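Local coordinates for protein neutral ceramidase (Pseudomonas aeruginosa, PDB 2ZWS) that hydrolyses the N-acyl linkage of ceramides to sphingosine and free fatty acid, and also runs the reverse synthesis, as a secreted zinc-dependent amidohydrolase, at residues 148-153 / 286-291; 180-185 / 197-202; 292-297 / 397-402; 401-406 / 433-438; 421-426 / 478-483. All blocks are in the same frame, centred on the assembly; numbering follows the deposited sequence. Where two conformers were deposited one is given.

Interaction 1: residues 148-153 / 286-291; sequences YGSGEL and QAQEEV
Y148 and E289 form the antiparallel bridge by which the short strand 289-291 joins strand 142-152, in the mixed sheet that also carries the 181-189/194-200 hairpin. Two backbone bonds close this hydrogen-bonded pair, and they differ in quality. Y148 N to E289 O is short and almost straight (2.8 Å, 175°), whereas the return bond from E289 N to Y148 O is weak, bent to 131°. The touching parts run 140° apart, far from strictly antiparallel, and pair at this one bridge.

Apolar packing is confined to one spot, where V291 CG2 sits 3.7 Å from Y148 CB. Q288 instead lies with its extended side chain over the backbone of G149, its CB 3.4 Å from Y148 O. G149 brings no side chain to the place where Q288 CD comes within 3.5 Å of its CA.

On the Y148 and E289 face the side chains also turn to a partner beyond the two segments. E289 OE2 is hydrogen-bonded to H435 NE2, and the H435 ring stacks on that of Y148. The same E289 OE2 approaches the tyrosine ring obliquely, 4.3 Å from Y148 CD1.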
# COMPACT_ATOMS: atom_id res chain seq x y z
N TYR A 148 12.60 19.46 -3.66
CA TYR A 148 12.57 18.67 -2.42
C TYR A 148 12.33 19.61 -1.22
O TYR A 148 12.87 20.72 -1.18
CB TYR A 148 13.90 17.94 -2.23
CG TYR A 148 13.99 17.25 -0.89
CD1 TYR A 148 14.48 17.94 0.21
CD2 TYR A 148 13.56 15.94 -0.71
CE1 TYR A 148 14.54 17.35 1.44
CE2 TYR A 148 13.64 15.33 0.53
CZ TYR A 148 14.13 16.05 1.58
OH TYR A 148 14.21 15.48 2.83
N GLY A 149 11.54 19.16 -0.25
CA GLY A 149 11.45 19.88 1.02
C GLY A 149 11.11 18.92 2.13
O GLY A 149 10.69 17.79 1.87
N SER A 150 11.28 19.39 3.36
CA SER A 150 10.90 18.60 4.52
C SER A 150 10.33 19.50 5.62
O SER A 150 10.51 20.74 5.59
CB SER A 150 12.10 17.79 5.01
OG SER A 150 13.07 18.62 5.62
N GLY A 151 9.60 18.87 6.54
CA GLY A 151 9.03 19.58 7.68
C GLY A 151 8.59 18.61 8.75
O GLY A 151 8.59 17.40 8.53
N GLU A 152 8.20 19.16 9.89
CA GLU A 152 7.87 18.32 11.02
C GLU A 152 6.36 18.28 11.21
O GLU A 152 5.69 19.31 11.35
CB GLU A 152 8.56 18.82 12.30
CG GLU A 152 10.09 18.67 12.27
CD GLU A 152 10.73 18.53 13.66
OE1 GLU A 152 10.05 18.81 14.67
OE2 GLU A 152 11.92 18.15 13.73
N LEU A 153 5.83 17.05 11.20
CA LEU A 153 4.39 16.83 11.39
C LEU A 153 4.19 16.22 12.78
O LEU A 153 4.60 15.08 13.01
CB LEU A 153 3.84 15.92 10.26
CG LEU A 153 2.39 15.43 10.38
CD1 LEU A 153 1.43 16.62 10.58
CD2 LEU A 153 2.01 14.61 9.13
N GLN A 286 6.40 25.49 -0.29
CA GLN A 286 7.69 26.15 0.01
C GLN A 286 8.79 25.94 -1.05
O GLN A 286 9.77 26.69 -1.06
CB GLN A 286 8.17 25.77 1.43
CG GLN A 286 7.19 26.23 2.52
CD GLN A 286 7.42 25.62 3.91
OE1 GLN A 286 7.99 24.54 4.05
NE2 GLN A 286 6.92 26.31 4.94
N ALA A 287 8.64 24.92 -1.92
CA ALA A 287 9.63 24.56 -2.97
C ALA A 287 11.05 24.78 -2.45
O ALA A 287 11.81 25.64 -2.94
CB ALA A 287 9.38 25.36 -4.25
N GLN A 288 11.40 24.01 -1.43
CA GLN A 288 12.52 24.42 -0.55
C GLN A 288 13.87 24.39 -1.24
O GLN A 288 14.69 25.33 -1.09
CB GLN A 288 12.54 23.57 0.73
CG GLN A 288 11.30 23.76 1.61
CD GLN A 288 11.27 22.88 2.85
OE1 GLN A 288 10.27 22.84 3.58
NE2 GLN A 288 12.33 22.13 3.06
N GLU A 289 14.11 23.34 -2.01
CA GLU A 289 15.42 23.12 -2.61
C GLU A 289 15.21 22.50 -3.98
O GLU A 289 14.55 21.47 -4.06
CB GLU A 289 16.14 22.11 -1.73
CG GLU A 289 17.56 21.84 -2.04
CD GLU A 289 18.12 20.85 -1.06
OE1 GLU A 289 19.06 20.12 -1.42
OE2 GLU A 289 17.62 20.81 0.09
N GLU A 290 15.75 23.07 -5.05
CA GLU A 290 15.64 22.40 -6.35
C GLU A 290 16.56 21.17 -6.38
O GLU A 290 17.73 21.26 -5.98
CB GLU A 290 15.93 23.32 -7.53
CG GLU A 290 15.67 22.64 -8.86
CD GLU A 290 15.65 23.57 -10.04
OE1 GLU A 290 16.07 24.74 -9.88
OE2 GLU A 290 15.24 23.11 -11.13
N VAL A 291 16.03 20.06 -6.87
CA VAL A 291 16.82 18.84 -7.09
C VAL A 291 17.55 18.96 -8.42
O VAL A 291 16.95 19.20 -9.46
CB VAL A 291 15.90 17.60 -7.07
CG1 VAL A 291 16.68 16.31 -7.39
CG2 VAL A 291 15.21 17.50 -5.71

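Interaction 2: residues 180-185 / 197-202; sequences PQMSVL and AISWFP
S183 pairs with W200 and L185 with I198 in the beta hairpin 181-189/194-200, part of the mixed sheet of the N-terminal ceramidase region. Both are hydrogen-bonded antiparallel pairs, flanking the non-hydrogen-bonded pair V184/S199. Of the four backbone bonds, W200 N to S183 O is the straightest (2.8 Å, 170°). CA-H...O contacts run between them, among them M182 CA to W200 O. One water lies 2.7 Å from S183 OG; its longer bond to W200 O, 3.2 Å, competes with other acceptors. S183 OG also bonds Y148 OH on the adjoining strand.

Apolar packing differs on the two faces. On the face of S183, L185, I198 and W200, the indole turns its edge to the neighbouring strand: W200 CZ3 meets L185 CB at 3.7 Å, and W200 CE3 lies edge-on to S183 O. One indole face is covered by I198 CG2, which stands 3.4 Å above the plane, displaced toward the rim.

On the V184 and S199 face, V184 CG1 approaches A197 CB. Nearby, M182 bends at chi3 (-74°), carrying CE to F201 CB, and the two side chains cross at about a right angle. A280 and I283 of helix 265-286 also touch M182. The hairpin leads toward the active site: P202 is about 8 Å, side chain to side chain, from the zinc ligand H204. The F201 ring points its edge at backbone oxygens, with CE2 3.8 Å from P180 O, and M182 SD lies 3.4 Å from S199 OG.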
# COMPACT_ATOMS: atom_id res chain seq x y z
N PRO A 180 8.90 12.72 13.20
CA PRO A 180 7.95 13.71 12.74
C PRO A 180 8.27 14.16 11.31
O PRO A 180 7.55 14.95 10.74
CB PRO A 180 8.17 14.86 13.72
CG PRO A 180 9.62 14.80 13.97
CD PRO A 180 9.98 13.32 13.99
N GLN A 181 9.35 13.64 10.74
CA GLN A 181 9.78 14.18 9.45
C GLN A 181 8.92 13.72 8.29
O GLN A 181 8.80 12.51 8.04
CB GLN A 181 11.25 13.85 9.15
CG GLN A 181 11.71 14.55 7.85
CD GLN A 181 13.22 14.51 7.70
OE1 GLN A 181 13.92 15.49 8.02
NE2 GLN A 181 13.73 13.40 7.25
N MET A 182 8.33 14.69 7.59
CA MET A 182 7.77 14.44 6.28
C MET A 182 8.67 15.07 5.21
O MET A 182 9.08 16.23 5.33
CB MET A 182 6.36 15.04 6.17
CG MET A 182 5.77 14.88 4.76
SD MET A 182 4.11 15.51 4.61
CE MET A 182 3.17 14.23 5.49
N SER A 183 8.97 14.31 4.16
CA SER A 183 9.73 14.79 3.01
C SER A 183 8.79 14.81 1.81
O SER A 183 7.92 13.94 1.69
CB SER A 183 10.89 13.83 2.69
OG SER A 183 11.76 13.70 3.82
N VAL A 184 8.95 15.79 0.93
CA VAL A 184 8.14 15.86 -0.29
C VAL A 184 9.02 16.09 -1.50
O VAL A 184 9.84 17.01 -1.50
CB VAL A 184 7.03 16.97 -0.21
CG1 VAL A 184 6.18 17.00 -1.50
CG2 VAL A 184 6.16 16.79 1.03
N LEU A 185 8.86 15.21 -2.50
CA LEU A 185 9.42 15.44 -3.84
C LEU A 185 8.29 15.96 -4.74
O LEU A 185 7.29 15.27 -4.97
CB LEU A 185 10.01 14.15 -4.44
CG LEU A 185 10.69 14.25 -5.82
CD1 LEU A 185 11.86 15.21 -5.84
CD2 LEU A 185 11.18 12.89 -6.27
N ALA A 197 3.23 14.96 -6.81
CA ALA A 197 4.09 14.98 -5.64
C ALA A 197 4.12 13.63 -4.97
O ALA A 197 3.14 12.89 -5.00
CB ALA A 197 3.63 16.05 -4.66
N ILE A 198 5.24 13.35 -4.33
CA ILE A 198 5.36 12.18 -3.44
C ILE A 198 5.70 12.71 -2.04
O ILE A 198 6.68 13.44 -1.87
CB ILE A 198 6.48 11.20 -3.89
CG1 ILE A 198 6.31 10.77 -5.37
CG2 ILE A 198 6.56 10.00 -2.91
CD1 ILE A 198 7.61 10.21 -5.96
N SER A 199 4.86 12.34 -1.07
CA SER A 199 5.10 12.65 0.36
C SER A 199 5.56 11.38 1.09
O SER A 199 4.96 10.31 0.92
CB SER A 199 3.80 13.15 1.02
OG SER A 199 3.80 12.95 2.42
N TRP A 200 6.63 11.48 1.88
CA TRP A 200 7.07 10.35 2.71
C TRP A 200 6.91 10.73 4.17
O TRP A 200 7.46 11.75 4.62
CB TRP A 200 8.55 10.01 2.50
CG TRP A 200 8.87 9.36 1.19
CD1 TRP A 200 8.88 8.03 0.93
CD2 TRP A 200 9.29 10.01 -0.03
NE1 TRP A 200 9.25 7.79 -0.38
CE2 TRP A 200 9.52 8.99 -0.99
CE3 TRP A 200 9.50 11.36 -0.40
CZ2 TRP A 200 9.94 9.26 -2.30
CZ3 TRP A 200 9.92 11.63 -1.73
CH2 TRP A 200 10.13 10.57 -2.66
N PHE A 201 6.16 9.93 4.90
CA PHE A 201 5.91 10.19 6.32
C PHE A 201 5.47 8.88 6.97
O PHE A 201 4.61 8.20 6.41
CB PHE A 201 4.83 11.26 6.52
CG PHE A 201 4.43 11.45 7.95
CD1 PHE A 201 3.22 10.94 8.41
CD2 PHE A 201 5.25 12.17 8.84
CE1 PHE A 201 2.84 11.08 9.75
CE2 PHE A 201 4.88 12.31 10.20
CZ PHE A 201 3.67 11.78 10.65
N PRO A 202 6.05 8.50 8.12
CA PRO A 202 5.69 7.18 8.68
C PRO A 202 4.49 7.21 9.62
O PRO A 202 4.52 7.91 10.64
CB PRO A 202 6.95 6.76 9.45
CG PRO A 202 7.55 8.11 9.92
CD PRO A 202 7.10 9.18 8.92
O HOH W 1 10.60 11.72 5.18

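Interaction 3: residues 292-297 / 397-402; sequences LGELDS and MFRIGQ
In the four-stranded sheet ordered 295-303, 392-400, 403-407, 435-439, the edge strand 295-303 meets strand 392-400 antiparallel. D296 and R399 form the hydrogen-bonded pair: R399 N to D296 O is the shorter bond at 2.7 Å, its donor 43° above the carbonyl plane, and D296 N to R399 O returns at 3.1 Å. G401 N bonds E294 O, and G401 CA packs 3.2 Å from L292 O.

On the face of L295, S297, F398 and I400, L295 CD2 touches I400 CG2 (3.9 Å), and S297 CB nears F398 CD1 obliquely. L56 lies against all four.

On the other face, the D296 side chain is about 5 Å from bound palmitic acid. R399, its CG anti to the backbone N (chi1 168°) and its chain extended to NE, crosses E294 at about a right angle. E294 OE1 sits over one guanidinium face in a salt bridge, 3.5 Å from R399 NH1; E294 OE2 makes another to R489. R399 NE and NH1 bond the carbonyls of G401 and A431, and an in-plane water joins NH2 to L292 O, which would hold the guanidinium's orientation; the E294 bridge rests on charge, not on a directed N-H.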
# COMPACT_ATOMS: atom_id res chain seq x y z
N LEU A 292 18.87 18.83 -8.37
CA LEU A 292 19.73 18.89 -9.54
C LEU A 292 20.80 17.82 -9.49
O LEU A 292 21.31 17.48 -8.42
CB LEU A 292 20.41 20.26 -9.64
CG LEU A 292 19.47 21.46 -9.80
CD1 LEU A 292 20.24 22.77 -9.62
CD2 LEU A 292 18.74 21.41 -11.14
N GLY A 293 21.13 17.29 -10.66
CA GLY A 293 22.20 16.30 -10.75
C GLY A 293 21.75 14.97 -11.33
O GLY A 293 20.59 14.81 -11.78
N GLU A 294 22.66 14.01 -11.31
CA GLU A 294 22.47 12.75 -12.01
C GLU A 294 21.37 11.88 -11.41
O GLU A 294 21.03 12.01 -10.25
CB GLU A 294 23.78 11.96 -12.06
CG GLU A 294 24.19 11.36 -10.76
CD GLU A 294 25.47 10.52 -10.84
OE1 GLU A 294 26.27 10.63 -9.90
OE2 GLU A 294 25.69 9.76 -11.80
N LEU A 295 20.85 10.99 -12.25
CA LEU A 295 20.07 9.86 -11.77
C LEU A 295 20.98 8.64 -11.77
O LEU A 295 21.77 8.44 -12.69
CB LEU A 295 18.87 9.59 -12.70
CG LEU A 295 17.85 10.72 -12.88
CD1 LEU A 295 16.67 10.21 -13.70
CD2 LEU A 295 17.40 11.31 -11.55
N ASP A 296 20.85 7.81 -10.75
CA ASP A 296 21.61 6.57 -10.67
C ASP A 296 20.84 5.62 -9.79
O ASP A 296 19.86 6.01 -9.11
CB ASP A 296 23.00 6.85 -10.06
CG ASP A 296 24.04 5.78 -10.38
OD1 ASP A 296 23.77 4.80 -11.11
OD2 ASP A 296 25.18 5.97 -9.90
N SER A 297 21.28 4.37 -9.80
CA SER A 297 20.63 3.40 -8.92
C SER A 297 21.48 2.15 -8.74
O SER A 297 22.41 1.87 -9.55
CB SER A 297 19.27 3.00 -9.51
OG SER A 297 19.49 2.35 -10.75
N MET A 397 18.57 1.26 -4.00
CA MET A 397 18.72 2.69 -3.78
C MET A 397 18.66 3.42 -5.10
O MET A 397 19.24 2.96 -6.10
CB MET A 397 20.06 3.03 -3.12
CG MET A 397 20.25 2.51 -1.71
SD MET A 397 21.87 2.86 -1.00
CE MET A 397 21.91 4.65 -1.11
N PHE A 398 17.91 4.53 -5.12
CA PHE A 398 17.92 5.45 -6.26
C PHE A 398 18.69 6.69 -5.83
O PHE A 398 18.55 7.14 -4.69
CB PHE A 398 16.52 5.94 -6.62
CG PHE A 398 15.66 4.94 -7.35
CD1 PHE A 398 16.16 3.70 -7.78
CD2 PHE A 398 14.34 5.26 -7.64
CE1 PHE A 398 15.35 2.79 -8.45
CE2 PHE A 398 13.53 4.36 -8.34
CZ PHE A 398 14.03 3.14 -8.75
N ARG A 399 19.48 7.25 -6.74
CA ARG A 399 20.00 8.60 -6.54
C ARG A 399 19.21 9.51 -7.49
O ARG A 399 19.10 9.23 -8.69
CB ARG A 399 21.49 8.69 -6.88
CG ARG A 399 21.92 10.16 -6.93
CD ARG A 399 23.39 10.36 -7.18
NE ARG A 399 23.69 11.79 -7.01
CZ ARG A 399 24.88 12.28 -6.66
NH1 ARG A 399 25.92 11.46 -6.50
NH2 ARG A 399 25.04 13.59 -6.50
N ILE A 400 18.64 10.58 -6.93
CA ILE A 400 17.90 11.56 -7.71
C ILE A 400 18.53 12.92 -7.38
O ILE A 400 18.18 13.54 -6.37
CB ILE A 400 16.37 11.53 -7.39
CG1 ILE A 400 15.78 10.11 -7.55
CG2 ILE A 400 15.63 12.51 -8.27
CD1 ILE A 400 14.38 9.96 -6.92
N GLY A 401 19.52 13.35 -8.18
CA GLY A 401 20.29 14.54 -7.81
C GLY A 401 20.95 14.41 -6.44
O GLY A 401 21.63 13.41 -6.16
N GLN A 402 20.73 15.39 -5.56
CA GLN A 402 21.33 15.31 -4.20
C GLN A 402 20.51 14.45 -3.24
O GLN A 402 20.80 14.42 -2.03
CB GLN A 402 21.52 16.71 -3.61
CG GLN A 402 20.21 17.43 -3.22
CD GLN A 402 19.63 18.37 -4.28
OE1 GLN A 402 19.06 19.42 -3.93
NE2 GLN A 402 19.72 18.00 -5.54
O HOH W 2 23.55 16.01 -7.32

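Interaction 4: residues 401-406 / 433-438; sequences GQLELL and IRHVVF
L403 to L406 pair residue for residue with H435 to F438 as parallel strands, at the edge of the four-stranded sheet where 403-407 meets 435-439. The backbone ladder is regular: E404 N to H435 O, V437 N to E404 O and L406 N to V437 O are all 2.8-2.9 Å, the last nearly straight at 174°. Where the strands begin, Q402 O is gripped by two donors, R434 N at 2.8 Å and H435 N at 3.3 Å.

Side chains lock both faces. E404 CG, anti to the carbonyl carbon (chi1 -84°), is set onto I433 CD1, and E404 lies across I433 at about a right angle, its CD 3.6 Å from I433 CG1. L406 divides its branches, CD1 to V436 CG1 and CD2 to F438 CD1. On the opposite face L405 CD1 meets V437 CG1 (3.8 Å), and L403 CD2 reaches H435 CB at 3.7 Å.

A second shell sets the polar groups. S428 of helix 414-428 bonds E404 OE1, and H435 NE2 has E289 as its partner. W200 packs on L405 and V437, and M397 touches E404 and L406. F438, edge-to-face with F412, lies about 8 Å, side chain to side chain, from the zinc ligand E411. The E404 carboxylate is buried against the I433 side chain, a setting that would tend to raise its pKa, although the S428 bond offers some compensation.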
# COMPACT_ATOMS: atom_id res chain seq x y z
N GLY A 401 19.52 13.35 -8.18
CA GLY A 401 20.29 14.54 -7.81
C GLY A 401 20.95 14.41 -6.44
O GLY A 401 21.63 13.41 -6.16
N GLN A 402 20.73 15.39 -5.56
CA GLN A 402 21.33 15.31 -4.20
C GLN A 402 20.51 14.45 -3.24
O GLN A 402 20.80 14.42 -2.03
CB GLN A 402 21.52 16.71 -3.61
CG GLN A 402 20.21 17.43 -3.22
CD GLN A 402 19.63 18.37 -4.28
OE1 GLN A 402 19.06 19.42 -3.93
NE2 GLN A 402 19.72 18.00 -5.54
N LEU A 403 19.47 13.79 -3.76
CA LEU A 403 18.63 12.89 -2.95
C LEU A 403 19.01 11.45 -3.15
O LEU A 403 19.34 11.04 -4.26
CB LEU A 403 17.17 12.98 -3.38
CG LEU A 403 16.56 14.36 -3.48
CD1 LEU A 403 15.08 14.20 -3.85
CD2 LEU A 403 16.73 15.12 -2.18
N GLU A 404 18.95 10.67 -2.08
CA GLU A 404 18.98 9.22 -2.23
C GLU A 404 17.74 8.65 -1.60
O GLU A 404 17.35 9.07 -0.52
CB GLU A 404 20.21 8.58 -1.60
CG GLU A 404 21.41 8.59 -2.51
CD GLU A 404 22.64 7.91 -1.90
OE1 GLU A 404 22.79 7.88 -0.65
OE2 GLU A 404 23.46 7.42 -2.70
N LEU A 405 17.12 7.71 -2.31
CA LEU A 405 15.88 7.11 -1.89
C LEU A 405 16.18 5.62 -1.72
O LEU A 405 16.64 4.95 -2.63
CB LEU A 405 14.83 7.35 -2.98
CG LEU A 405 13.49 6.64 -2.84
CD1 LEU A 405 12.75 7.04 -1.54
CD2 LEU A 405 12.60 6.88 -4.05
N LEU A 406 15.95 5.11 -0.51
CA LEU A 406 16.20 3.70 -0.23
C LEU A 406 14.90 2.93 -0.22
O LEU A 406 13.91 3.39 0.37
CB LEU A 406 16.83 3.53 1.15
CG LEU A 406 18.30 3.90 1.42
CD1 LEU A 406 18.78 5.17 0.78
CD2 LEU A 406 18.56 3.94 2.95
N ILE A 433 25.43 13.82 -1.87
CA ILE A 433 24.08 13.55 -1.34
C ILE A 433 23.82 14.40 -0.10
O ILE A 433 24.65 14.44 0.82
CB ILE A 433 23.90 12.05 -1.00
CG1 ILE A 433 24.09 11.18 -2.25
CG2 ILE A 433 22.52 11.81 -0.36
CD1 ILE A 433 23.25 11.59 -3.46
N ARG A 434 22.65 15.03 -0.05
CA ARG A 434 22.29 15.90 1.07
C ARG A 434 21.04 15.45 1.82
O ARG A 434 20.77 15.93 2.90
CB ARG A 434 22.12 17.35 0.57
CG ARG A 434 23.40 17.94 -0.10
CD ARG A 434 24.54 18.10 0.93
NE ARG A 434 25.83 18.49 0.33
CZ ARG A 434 26.86 17.67 0.12
NH1 ARG A 434 26.81 16.37 0.42
NH2 ARG A 434 27.98 18.16 -0.41
N HIS A 435 20.26 14.56 1.21
CA HIS A 435 19.05 14.08 1.86
C HIS A 435 18.89 12.60 1.54
O HIS A 435 19.05 12.19 0.39
CB HIS A 435 17.81 14.84 1.36
CG HIS A 435 17.90 16.32 1.57
ND1 HIS A 435 17.78 16.91 2.81
CD2 HIS A 435 18.12 17.32 0.70
CE1 HIS A 435 17.91 18.22 2.69
NE2 HIS A 435 18.12 18.50 1.41
N VAL A 436 18.62 11.81 2.57
CA VAL A 436 18.39 10.38 2.39
C VAL A 436 16.98 10.07 2.87
O VAL A 436 16.63 10.38 3.99
CB VAL A 436 19.42 9.56 3.19
CG1 VAL A 436 19.13 8.06 3.09
CG2 VAL A 436 20.84 9.87 2.71
N VAL A 437 16.16 9.53 1.97
CA VAL A 437 14.78 9.18 2.31
C VAL A 437 14.69 7.66 2.41
O VAL A 437 15.09 6.95 1.49
CB VAL A 437 13.80 9.67 1.23
CG1 VAL A 437 12.40 9.18 1.57
CG2 VAL A 437 13.81 11.18 1.17
N PHE A 438 14.17 7.17 3.54
CA PHE A 438 14.07 5.74 3.76
C PHE A 438 12.65 5.29 3.47
O PHE A 438 11.76 5.67 4.20
CB PHE A 438 14.45 5.44 5.21
CG PHE A 438 14.50 3.99 5.53
CD1 PHE A 438 15.69 3.28 5.49
CD2 PHE A 438 13.33 3.30 5.88
CE1 PHE A 438 15.73 1.91 5.78
CE2 PHE A 438 13.36 1.94 6.19
CZ PHE A 438 14.56 1.24 6.13

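Interaction 5: residues 421-426 / 478-483; sequences RRAVQA and LFVDMA
A423 and V480 make the tight point between helices 414-428 and 471-488, which run nearly parallel with the short axes 8.9 Å apart and their directions 18° from each other. A423 CB presses against V480 CG2 at 3.5 Å; this methyl is anti to the carbonyl carbon of V480, beside its backbone N, and comes within 4.0 Å of A423 C as well. The approach is consistent with the small alanine side chain, and the nearest CA atoms, those of V424 and V480, are 5.3 Å apart. This closest contact sits at the solvent-facing border, both residues being partly exposed.

On the buried side V424 packs less closely and splits its methyls. CG2 lies obliquely against F479 CB at 3.9 Å, whereas CG1 turns to A483 CB at 4.1 Å. No hydrogen bond crosses the interface; the side-chain contacts are all apolar.

The outer flanks are polar: R422 is exposed, R421 makes a salt bridge to D179 and D481 one to R310. On the inner side both helices lie on the four-stranded sheet: V424 rests on M397, E404 and L406, F479 on I395 and L406, and M482 on R298 and R300, while V436 of strand 435-439 packs under R421 and Q425 of helix 414-428.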
# COMPACT_ATOMS: atom_id res chain seq x y z
N ARG A 421 19.51 5.56 7.80
CA ARG A 421 19.56 6.86 7.16
C ARG A 421 20.85 7.61 7.50
O ARG A 421 21.54 8.12 6.60
CB ARG A 421 18.36 7.68 7.62
CG ARG A 421 17.67 8.42 6.52
CD ARG A 421 16.72 9.41 7.15
NE ARG A 421 15.70 8.76 7.95
CZ ARG A 421 14.89 9.40 8.81
NH1 ARG A 421 15.00 10.71 9.03
NH2 ARG A 421 13.96 8.71 9.46
N ARG A 422 21.18 7.67 8.78
CA ARG A 422 22.41 8.34 9.27
C ARG A 422 23.65 7.72 8.65
O ARG A 422 24.58 8.43 8.25
CB ARG A 422 22.52 8.22 10.79
CG ARG A 422 21.58 9.12 11.56
CD ARG A 422 21.61 8.80 13.04
NE ARG A 422 20.72 9.72 13.74
CZ ARG A 422 20.26 9.55 14.97
NH1 ARG A 422 20.58 8.47 15.67
NH2 ARG A 422 19.46 10.47 15.48
N ALA A 423 23.69 6.39 8.64
CA ALA A 423 24.87 5.67 8.17
C ALA A 423 25.06 5.90 6.67
O ALA A 423 26.18 6.12 6.19
CB ALA A 423 24.74 4.21 8.48
N VAL A 424 23.96 5.85 5.92
CA VAL A 424 23.99 6.11 4.48
C VAL A 424 24.35 7.56 4.17
O VAL A 424 25.19 7.81 3.29
CB VAL A 424 22.67 5.68 3.81
CG1 VAL A 424 22.55 6.25 2.36
CG2 VAL A 424 22.54 4.16 3.85
N GLN A 425 23.76 8.52 4.88
CA GLN A 425 24.13 9.92 4.68
C GLN A 425 25.63 10.14 4.94
O GLN A 425 26.29 10.87 4.19
CB GLN A 425 23.26 10.86 5.52
CG GLN A 425 23.63 12.36 5.38
CD GLN A 425 23.48 12.88 3.97
OE1 GLN A 425 22.37 13.09 3.48
NE2 GLN A 425 24.60 13.11 3.31
N ALA A 426 26.17 9.51 5.98
CA ALA A 426 27.62 9.64 6.25
C ALA A 426 28.45 9.09 5.09
O ALA A 426 29.41 9.72 4.67
CB ALA A 426 27.99 8.98 7.60
N LEU A 478 24.08 -3.69 4.57
CA LEU A 478 23.70 -3.83 3.16
C LEU A 478 23.51 -2.48 2.48
O LEU A 478 23.98 -2.26 1.35
CB LEU A 478 22.43 -4.68 3.05
CG LEU A 478 22.61 -6.15 3.44
CD1 LEU A 478 21.27 -6.86 3.51
CD2 LEU A 478 23.56 -6.90 2.53
N PHE A 479 22.79 -1.58 3.15
CA PHE A 479 22.59 -0.24 2.61
C PHE A 479 23.86 0.60 2.58
O PHE A 479 24.08 1.38 1.64
CB PHE A 479 21.44 0.47 3.34
CG PHE A 479 20.08 0.05 2.84
CD1 PHE A 479 19.66 0.43 1.56
CD2 PHE A 479 19.21 -0.70 3.64
CE1 PHE A 479 18.41 0.06 1.07
CE2 PHE A 479 17.91 -1.06 3.12
CZ PHE A 479 17.54 -0.68 1.83
N VAL A 480 24.70 0.49 3.61
CA VAL A 480 25.96 1.25 3.58
C VAL A 480 26.85 0.76 2.44
O VAL A 480 27.39 1.58 1.67
CB VAL A 480 26.69 1.20 4.94
CG1 VAL A 480 28.16 1.65 4.79
CG2 VAL A 480 25.95 2.09 5.91
N ASP A 481 26.95 -0.56 2.29
CA ASP A 481 27.78 -1.11 1.22
C ASP A 481 27.27 -0.65 -0.16
O ASP A 481 28.06 -0.30 -1.05
CB ASP A 481 27.88 -2.64 1.33
CG ASP A 481 28.76 -3.11 2.51
OD1 ASP A 481 29.39 -2.25 3.17
OD2 ASP A 481 28.83 -4.33 2.76
N MET A 482 25.94 -0.59 -0.32
CA MET A 482 25.35 -0.14 -1.59
C MET A 482 25.65 1.34 -1.81
O MET A 482 25.98 1.74 -2.92
CB MET A 482 23.84 -0.39 -1.59
CG MET A 482 23.20 0.03 -2.92
SD MET A 482 21.54 -0.67 -3.06
CE MET A 482 21.94 -2.39 -3.45
N ALA A 483 25.56 2.14 -0.75
CA ALA A 483 25.84 3.58 -0.84
C ALA A 483 27.30 3.81 -1.25
O ALA A 483 27.60 4.70 -2.05
CB ALA A 483 25.57 4.27 0.51

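Overall arrangement
Interactions 1 and 2 belong to one sheet: strand 142-152 lies between 289-291 and 181-189, with G149 O 2.8 Å from V184 N. Interactions 3 and 4 share G401 and Q402 in a second sheet, their centres about 8 Å apart, and F398 N is 2.8 Å from L405 O. The sheets pack face to face where W200 CG meets V437 CG1 at 3.6 Å, and the glutamate-histidine bond ties interaction 1 to interaction 4. Interaction 5 backs the second sheet, with M397 CE 3.9 Å from V424 CG1. The side chains of P202 and F438 are about 11 and 12 Å from the zinc ion; bound palmitic acid is about 5 Å from the side chain of D296.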